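Local coordinates for lactaldehyde dehydrogenase (Escherichia coli, PDB 2IMP), which oxidises L-lactaldehyde irreversibly to L-lactate with NAD(+) as cofactor, and also acts strongly on glycolaldehyde and L-glyceraldehyde, at residues 134-139 / 472-477; 310-315 / 322-327; 332-337 / 361-366. One frame throughout, in Å; residues are numbered along the deposited sequence.

Interaction 1. Residues 134-139 / 472-477; sequences ENILLF and TQVVYL
F139 and V475 meet at a slant, ring atom CE1 of F139 lying 3.7 Å from CG2 of V475. On the other face of the two strands, I136 lies side by side with both V474 and Y476: its CG2 branch meets V474 CG1 at 3.8 Å, while its CG1 branch meets Y476 CD2 at 3.9 Å. L138 closes that row, setting CD1 against V474 CG2 and CD2 3.8 Å from T472 CG2. E134 reaches across near the end of the pairing. Its CG stands anti to the backbone N (chi1 175°), where it approaches L477 O at 3.6 Å, and OE2 arrives 3.6 Å from Y476 CB. The carboxylate is turned 59° against the Y476 ring, with OE1 at the ring edge and in its plane.

Between the two rows of side chains the backbones run antiparallel, their directions 164° apart, and exchange six hydrogen bonds. The hydrogen-bonded pairs are N135 with L477, L137 with V475 and F139 with Q473; I136 with Y476 and L138 with V474 are non-hydrogen-bonded. The bond from V475 N to L137 O, at 2.7 Å, is almost straight. This pairing belongs to the oligomerisation arm of the aldehyde dehydrogenase fold, in which the C-terminal strand returns beside the strand carrying 134-139. On its far side, V474 to L477 pair in parallel with a strand of a second subunit, so the sheet continues across the interface of the homotetramer.

The polar ends are fixed from outside. E134 OE1 bonds to S129 OG, and OE2 forms a salt bridge with R439 of the second subunit. Y476 OH bonds to the backbone N of A444 of that subunit, and R141 NE bonds to Q473 OE1.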
# COMPACT_ATOMS: atom_id res chain seq x y z
N GLU A 134 -4.88 -20.90 8.93
CA GLU A 134 -3.63 -20.21 9.24
C GLU A 134 -3.64 -18.72 8.90
O GLU A 134 -4.17 -18.30 7.87
CB GLU A 134 -2.44 -20.86 8.53
CG GLU A 134 -1.12 -20.09 8.75
CD GLU A 134 0.09 -20.71 8.05
OE1 GLU A 134 0.21 -20.58 6.82
OE2 GLU A 134 0.92 -21.32 8.75
N ASN A 135 -3.06 -17.92 9.79
CA ASN A 135 -2.92 -16.49 9.58
C ASN A 135 -1.44 -16.09 9.44
O ASN A 135 -0.62 -16.44 10.28
CB ASN A 135 -3.50 -15.70 10.76
CG ASN A 135 -5.00 -15.56 10.70
OD1 ASN A 135 -5.56 -15.07 9.72
ND2 ASN A 135 -5.67 -15.99 11.77
N ILE A 136 -1.12 -15.39 8.36
CA ILE A 136 0.24 -14.93 8.16
C ILE A 136 0.34 -13.44 8.50
O ILE A 136 -0.13 -12.59 7.75
CB ILE A 136 0.70 -15.15 6.71
CG1 ILE A 136 0.64 -16.64 6.36
CG2 ILE A 136 2.12 -14.64 6.54
CD1 ILE A 136 0.93 -16.93 4.89
N LEU A 137 0.92 -13.16 9.66
CA LEU A 137 1.06 -11.80 10.13
C LEU A 137 2.46 -11.22 9.94
O LEU A 137 3.43 -11.73 10.49
CB LEU A 137 0.69 -11.72 11.62
CG LEU A 137 -0.65 -12.34 12.03
CD1 LEU A 137 -0.80 -12.26 13.54
CD2 LEU A 137 -1.78 -11.61 11.32
N LEU A 138 2.54 -10.15 9.16
CA LEU A 138 3.81 -9.49 8.92
C LEU A 138 3.94 -8.17 9.71
O LEU A 138 3.35 -7.15 9.35
CB LEU A 138 4.00 -9.26 7.42
CG LEU A 138 5.33 -8.64 6.96
CD1 LEU A 138 5.66 -9.11 5.54
CD2 LEU A 138 5.24 -7.11 7.03
N PHE A 139 4.69 -8.22 10.80
CA PHE A 139 4.90 -7.05 11.63
C PHE A 139 6.13 -6.24 11.24
O PHE A 139 7.12 -6.79 10.75
CB PHE A 139 5.08 -7.43 13.10
CG PHE A 139 3.91 -8.15 13.71
CD1 PHE A 139 3.75 -9.52 13.54
CD2 PHE A 139 2.99 -7.46 14.50
CE1 PHE A 139 2.72 -10.21 14.17
CE2 PHE A 139 1.95 -8.14 15.14
CZ PHE A 139 1.81 -9.51 14.97
N THR A 472 11.08 -6.68 8.92
CA THR A 472 9.91 -7.50 9.08
C THR A 472 10.04 -8.75 9.93
O THR A 472 11.09 -9.39 10.00
CB THR A 472 9.37 -7.93 7.71
OG1 THR A 472 10.38 -8.69 7.03
CG2 THR A 472 9.03 -6.71 6.86
N GLN A 473 8.95 -9.05 10.62
CA GLN A 473 8.82 -10.28 11.38
C GLN A 473 7.56 -11.00 10.90
O GLN A 473 6.44 -10.56 11.17
CB GLN A 473 8.72 -10.03 12.90
CG GLN A 473 8.33 -11.32 13.66
CD GLN A 473 8.12 -11.12 15.15
OE1 GLN A 473 7.72 -10.05 15.60
NE2 GLN A 473 8.38 -12.17 15.94
N VAL A 474 7.75 -12.06 10.12
CA VAL A 474 6.62 -12.81 9.60
C VAL A 474 6.19 -13.95 10.53
O VAL A 474 6.95 -14.89 10.78
CB VAL A 474 6.93 -13.37 8.19
CG1 VAL A 474 5.74 -14.15 7.67
CG2 VAL A 474 7.27 -12.23 7.24
N VAL A 475 4.97 -13.82 11.03
CA VAL A 475 4.42 -14.82 11.93
C VAL A 475 3.39 -15.77 11.29
O VAL A 475 2.37 -15.33 10.76
CB VAL A 475 3.76 -14.15 13.16
CG1 VAL A 475 3.26 -15.22 14.13
CG2 VAL A 475 4.76 -13.23 13.85
N TYR A 476 3.70 -17.06 11.31
CA TYR A 476 2.79 -18.06 10.79
C TYR A 476 1.99 -18.69 11.94
O TYR A 476 2.45 -19.62 12.60
CB TYR A 476 3.55 -19.14 10.01
CG TYR A 476 4.23 -18.66 8.75
CD1 TYR A 476 5.47 -18.01 8.80
CD2 TYR A 476 3.66 -18.87 7.49
CE1 TYR A 476 6.12 -17.59 7.64
CE2 TYR A 476 4.30 -18.45 6.32
CZ TYR A 476 5.53 -17.82 6.41
OH TYR A 476 6.18 -17.40 5.26
N LEU A 477 0.82 -18.12 12.18
CA LEU A 477 -0.04 -18.59 13.25
C LEU A 477 -1.01 -19.70 12.80
O LEU A 477 -2.05 -19.42 12.19
CB LEU A 477 -0.81 -17.39 13.82
CG LEU A 477 -1.66 -17.58 15.07
CD1 LEU A 477 -0.88 -18.34 16.13
CD2 LEU A 477 -2.07 -16.21 15.60

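Interaction 2. Residues 310-315 / 322-327; sequences QAVQFG and DIAMGP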
# COMPACT_ATOMS: atom_id res chain seq x y z
N GLN A 310 28.10 36.24 -13.43
CA GLN A 310 28.92 37.41 -13.13
C GLN A 310 28.39 38.16 -11.90
O GLN A 310 29.16 38.71 -11.11
CB GLN A 310 28.97 38.37 -14.32
CG GLN A 310 30.15 38.18 -15.25
CD GLN A 310 30.45 39.43 -16.07
OE1 GLN A 310 30.84 40.46 -15.52
NE2 GLN A 310 30.28 39.33 -17.38
N ALA A 311 27.06 38.17 -11.77
CA ALA A 311 26.38 38.83 -10.67
C ALA A 311 26.56 38.10 -9.32
O ALA A 311 26.27 38.66 -8.26
CB ALA A 311 24.90 38.96 -10.99
N VAL A 312 27.02 36.86 -9.38
CA VAL A 312 27.25 36.07 -8.17
C VAL A 312 28.47 36.55 -7.37
O VAL A 312 29.61 36.35 -7.78
CB VAL A 312 27.44 34.57 -8.51
CG1 VAL A 312 27.84 33.79 -7.27
CG2 VAL A 312 26.15 34.01 -9.08
N GLN A 313 28.21 37.19 -6.24
CA GLN A 313 29.28 37.69 -5.37
C GLN A 313 29.69 36.68 -4.28
O GLN A 313 28.84 36.00 -3.70
CB GLN A 313 28.83 38.98 -4.68
CG GLN A 313 28.24 40.04 -5.60
CD GLN A 313 29.26 41.06 -6.07
OE1 GLN A 313 30.15 40.74 -6.86
NE2 GLN A 313 29.12 42.29 -5.59
N PHE A 314 30.98 36.58 -4.01
CA PHE A 314 31.45 35.68 -2.97
C PHE A 314 32.16 36.41 -1.82
O PHE A 314 32.68 37.51 -2.01
CB PHE A 314 32.37 34.61 -3.58
CG PHE A 314 33.63 35.15 -4.18
CD1 PHE A 314 34.69 35.54 -3.37
CD2 PHE A 314 33.77 35.25 -5.56
CE1 PHE A 314 35.88 36.03 -3.94
CE2 PHE A 314 34.94 35.73 -6.13
CZ PHE A 314 36.00 36.12 -5.32
N GLY A 315 32.16 35.80 -0.64
CA GLY A 315 32.80 36.41 0.50
C GLY A 315 32.38 35.82 1.83
O GLY A 315 31.71 34.78 1.88
N ASP A 322 24.44 40.01 1.55
CA ASP A 322 24.07 40.36 0.18
C ASP A 322 24.86 39.57 -0.88
O ASP A 322 24.91 39.96 -2.05
CB ASP A 322 24.29 41.86 -0.04
CG ASP A 322 25.77 42.23 -0.13
OD1 ASP A 322 26.55 41.78 0.74
OD2 ASP A 322 26.14 42.96 -1.07
N ILE A 323 25.49 38.49 -0.45
CA ILE A 323 26.26 37.64 -1.35
C ILE A 323 25.57 36.29 -1.62
O ILE A 323 24.83 35.78 -0.78
CB ILE A 323 27.66 37.34 -0.78
CG1 ILE A 323 27.54 36.62 0.57
CG2 ILE A 323 28.46 38.63 -0.65
CD1 ILE A 323 28.86 36.09 1.10
N ALA A 324 25.83 35.74 -2.80
CA ALA A 324 25.24 34.47 -3.18
C ALA A 324 26.16 33.26 -2.93
O ALA A 324 25.74 32.11 -3.06
CB ALA A 324 24.84 34.52 -4.65
N MET A 325 27.40 33.53 -2.55
CA MET A 325 28.36 32.46 -2.33
C MET A 325 29.36 32.68 -1.18
O MET A 325 29.88 33.78 -1.00
CB MET A 325 29.13 32.21 -3.62
CG MET A 325 30.22 31.17 -3.53
SD MET A 325 30.92 30.89 -5.15
CE MET A 325 29.47 30.15 -5.96
N GLY A 326 29.61 31.62 -0.42
CA GLY A 326 30.56 31.69 0.67
C GLY A 326 31.83 30.97 0.28
O GLY A 326 32.04 30.66 -0.89
N PRO A 327 32.72 30.68 1.23
CA PRO A 327 33.97 29.99 0.90
C PRO A 327 33.78 28.45 0.86
O PRO A 327 32.77 27.93 1.33
CB PRO A 327 34.88 30.39 2.05
CG PRO A 327 33.92 30.36 3.21
CD PRO A 327 32.71 31.08 2.65
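I323 holds CG1 between its backbone N and its carbonyl carbon (chi1 60°), and an extended chi2 of 171° then sends CD1 to the carbonyl oxygen of G315, 3.2 Å away. That approach is tight for a methyl group against an oxygen. The other branch, CG2, lies 4.1 Å from Q313 CB, so the two branches of one side chain touch different residues of 310-315. M325 carries CG anti to its own backbone N and rests CB and CG beside F314, with CB to CB at 4.0 Å. V312 CG1 adds an apolar touch on A324 CB.

Three backbone bonds accompany this packing. Q313 O receives weak ones from both A324 N and M325 N, each bent well away from straight. G315 N gives a better one to M325 O at 3.1 Å, with an angle of 144° at the hydrogen. The same oxygen of M325 takes a CA-H...O contact from F314 CA at 3.2 Å, and G315 O takes another from G326 CA. The backbone angles of G315 call for glycine, since a CB there would jam against the carbonyl oxygen of F314. An alanine in place of I323 would probably open a gap beside the G315 carbonyl and leave Q313 CB without its CG2 neighbour, although CB would still lie near Q313 O.

Outside the two segments, S281 OG bonds to G326 O, and the M325 side chain also meets S281 and P387. F314 and M325 form one isolated backbone bridge, and neither segment is a regular strand. It folds the connection between helices 298-310 and 331-346 back on itself, in the catalytic domain of the aldehyde dehydrogenase fold.

Interaction 3. Residues 332-337 / 361-366; sequences AALERV and KGYYYP. With NAI (1,4-dihydronicotinamide adenine dinucleotide), chain D.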
# COMPACT_ATOMS: atom_id res chain seq x y z
N ALA A 332 41.95 21.49 1.15
CA ALA A 332 41.97 20.42 0.17
C ALA A 332 40.88 20.57 -0.89
O ALA A 332 41.09 20.29 -2.06
CB ALA A 332 41.83 19.09 0.85
N ALA A 333 39.70 21.01 -0.44
CA ALA A 333 38.59 21.23 -1.34
C ALA A 333 38.94 22.27 -2.41
O ALA A 333 38.73 22.06 -3.60
CB ALA A 333 37.36 21.68 -0.55
N LEU A 334 39.49 23.40 -1.95
CA LEU A 334 39.91 24.46 -2.84
C LEU A 334 40.97 23.97 -3.85
O LEU A 334 40.85 24.21 -5.05
CB LEU A 334 40.47 25.64 -2.04
CG LEU A 334 40.96 26.85 -2.83
CD1 LEU A 334 39.84 27.40 -3.70
CD2 LEU A 334 41.45 27.92 -1.88
N GLU A 335 41.99 23.29 -3.33
CA GLU A 335 43.04 22.75 -4.18
C GLU A 335 42.51 21.81 -5.28
O GLU A 335 42.89 21.93 -6.44
CB GLU A 335 44.07 22.00 -3.34
CG GLU A 335 44.99 22.91 -2.54
CD GLU A 335 46.02 22.12 -1.75
OE1 GLU A 335 46.68 21.24 -2.35
OE2 GLU A 335 46.17 22.39 -0.54
N ARG A 336 41.63 20.88 -4.90
CA ARG A 336 41.07 19.97 -5.88
C ARG A 336 40.29 20.69 -6.99
O ARG A 336 40.29 20.26 -8.14
CB ARG A 336 40.19 18.92 -5.19
CG ARG A 336 40.98 17.90 -4.39
CD ARG A 336 40.14 16.66 -4.07
NE ARG A 336 39.03 16.95 -3.17
CZ ARG A 336 39.15 17.23 -1.88
NH1 ARG A 336 40.35 17.24 -1.31
NH2 ARG A 336 38.08 17.51 -1.15
N VAL A 337 39.62 21.78 -6.63
CA VAL A 337 38.88 22.55 -7.63
C VAL A 337 39.84 23.16 -8.67
O VAL A 337 39.62 23.06 -9.87
CB VAL A 337 38.06 23.68 -6.99
CG1 VAL A 337 37.24 24.39 -8.06
CG2 VAL A 337 37.15 23.11 -5.92
N LYS A 361 43.13 34.92 2.79
CA LYS A 361 42.41 34.27 3.89
C LYS A 361 41.16 33.48 3.45
O LYS A 361 40.44 33.91 2.55
CB LYS A 361 42.00 35.31 4.93
CG LYS A 361 43.15 35.92 5.71
CD LYS A 361 43.81 34.90 6.62
CE LYS A 361 44.86 35.54 7.51
NZ LYS A 361 45.47 34.55 8.45
N GLY A 362 40.92 32.35 4.09
CA GLY A 362 39.76 31.54 3.74
C GLY A 362 39.99 30.77 2.45
O GLY A 362 41.08 30.83 1.88
N TYR A 363 38.97 30.05 1.99
CA TYR A 363 39.09 29.27 0.77
C TYR A 363 38.06 29.64 -0.31
O TYR A 363 37.06 28.95 -0.49
CB TYR A 363 38.97 27.78 1.10
CG TYR A 363 39.65 27.41 2.39
CD1 TYR A 363 38.92 27.33 3.58
CD2 TYR A 363 41.02 27.23 2.45
CE1 TYR A 363 39.55 27.07 4.79
CE2 TYR A 363 41.67 26.98 3.65
CZ TYR A 363 40.93 26.90 4.82
OH TYR A 363 41.56 26.69 6.02
N TYR A 364 38.33 30.73 -1.02
CA TYR A 364 37.42 31.18 -2.05
C TYR A 364 37.79 30.83 -3.50
O TYR A 364 38.95 30.91 -3.90
CB TYR A 364 37.22 32.69 -1.96
CG TYR A 364 36.71 33.16 -0.62
CD1 TYR A 364 37.58 33.40 0.44
CD2 TYR A 364 35.34 33.34 -0.41
CE1 TYR A 364 37.10 33.81 1.68
CE2 TYR A 364 34.85 33.74 0.82
CZ TYR A 364 35.73 33.98 1.86
OH TYR A 364 35.24 34.38 3.07
N TYR A 365 36.78 30.43 -4.26
CA TYR A 365 36.94 30.14 -5.67
C TYR A 365 35.83 30.82 -6.47
O TYR A 365 34.64 30.62 -6.20
CB TYR A 365 36.92 28.63 -5.94
CG TYR A 365 37.50 28.29 -7.29
CD1 TYR A 365 38.89 28.25 -7.48
CD2 TYR A 365 36.68 28.08 -8.40
CE1 TYR A 365 39.44 28.02 -8.74
CE2 TYR A 365 37.22 27.85 -9.67
CZ TYR A 365 38.60 27.83 -9.83
OH TYR A 365 39.14 27.64 -11.07
N PRO A 366 36.19 31.64 -7.46
CA PRO A 366 35.21 32.35 -8.28
C PRO A 366 34.27 31.49 -9.15
O PRO A 366 34.66 30.44 -9.65
CB PRO A 366 36.09 33.27 -9.13
CG PRO A 366 37.28 32.40 -9.38
CD PRO A 366 37.55 31.83 -8.00
PA NAI D . 33.44 12.45 3.60
O1A NAI D . 33.10 11.07 3.20
O2A NAI D . 34.93 12.76 3.45
O5B NAI D . 32.97 12.69 5.10
C5B NAI D . 31.65 12.48 5.56
C4B NAI D . 31.62 11.71 6.90
O4B NAI D . 32.19 10.41 6.76
C3B NAI D . 32.41 12.38 8.03
O3B NAI D . 31.66 12.33 9.24
C2B NAI D . 33.70 11.60 8.05
O2B NAI D . 34.43 11.66 9.25
C1B NAI D . 33.24 10.21 7.70
N9A NAI D . 34.31 9.34 7.12
C8A NAI D . 35.34 9.64 6.23
N7A NAI D . 36.07 8.51 6.01
C5A NAI D . 35.53 7.50 6.73
C6A NAI D . 35.87 6.14 6.88
N6A NAI D . 36.91 5.62 6.24
N1A NAI D . 35.10 5.33 7.73
C2A NAI D . 34.00 5.87 8.42
N3A NAI D . 33.67 7.22 8.26
C4A NAI D . 34.42 8.02 7.43
O3 NAI D . 32.54 13.39 2.66
PN NAI D . 32.31 14.98 2.79
O1N NAI D . 31.91 15.35 4.16
O2N NAI D . 31.38 15.37 1.68
O5D NAI D . 33.79 15.52 2.42
C5D NAI D . 34.73 16.02 3.33
C4D NAI D . 35.98 16.35 2.55
O4D NAI D . 37.05 16.61 3.45
C3D NAI D . 36.61 15.43 1.48
O3D NAI D . 36.36 15.93 0.18
C2D NAI D . 38.08 15.37 1.80
O2D NAI D . 38.90 15.43 0.66
C1D NAI D . 38.26 16.55 2.74
N1N NAI D . 39.46 16.36 3.61
C2N NAI D . 39.29 15.63 4.80
C3N NAI D . 40.40 15.43 5.66
C7N NAI D . 40.23 14.65 6.95
O7N NAI D . 41.34 14.48 7.77
N7N NAI D . 39.08 14.12 7.34
C4N NAI D . 41.67 15.98 5.29
C5N NAI D . 41.82 16.72 4.08
C6N NAI D . 40.70 16.90 3.25
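L334 and Y363 have the nearest CA atoms, 6.1 Å apart, between a regular stretch of helix (R336 N bonds to A332 O, and V337 N to A333 O) and an irregular loop, with no hydrogen bond between the two. The helix makes the contact with side chains, set against both backbone and side-chain atoms of the loop. L334 forks over the loop: CD1 sits 3.6 Å from the carbonyl oxygen of Y364 and also reaches Y365 CB, while CD2 lies 3.8 Å from Y363 CA. That second methyl is at the edge of the Y363 ring, near its plane. Three residues further along, V337 has CG1 anti to the backbone N (chi1 -176°), which sets this methyl over the face of the Y365 ring. The result is a CH-pi contact: CG1 stands 3.8 Å from the ring centroid and only 13° off the ring normal. P366 CD lies over the opposite face, offset toward the rim, so the ring is sandwiched between a methyl group and a proline.

The helix serves the cofactor as well, through residues that do not touch the loop. A332 CB comes within 3.4 Å of C6N of the dihydronicotinamide. R336, an NAD(+)-binding residue, brings NH2 to 2.7 Å from ribose O3D and NH1 to 3.0 Å from O2D, which lies over one face of the guanidinium. The cofactor is also hydrogen-bonded to L150, K176, E179, Q214 and S230.

Around the contact, Y365 also touches V341, further along helix 331-346, and Y363 has backbone hydrogen bonds with P29 and L328. The loop lies between strands 350-353 and 368-371, which pair antiparallel, so L334 and V337 join the cofactor-contacting helix to the connection between those two strands.

In the fold
From the N terminus the chain first enters interaction 1 at 134-139, but that contact closes only when 472-477 returns near the C terminus, after 332 intervening residues. Interactions 2 and 3 both fall within this long excursion. They follow one another without crossing: 310-315 meets 322-327 across six residues, then 332-337 meets 361-366 across 23. Interaction 2 folds the connection between helices 298-310 and 331-346, interaction 3 ties helix 331-346 to the 361-366 loop, and their mutual touch, G315 CA lying 3.4 Å from Y364 CE2, brings that loop against the folded connection. Interaction 1 lies across the chain's centre from both, its centre about 57 Å from that of interaction 2, in the subunit-joining arm.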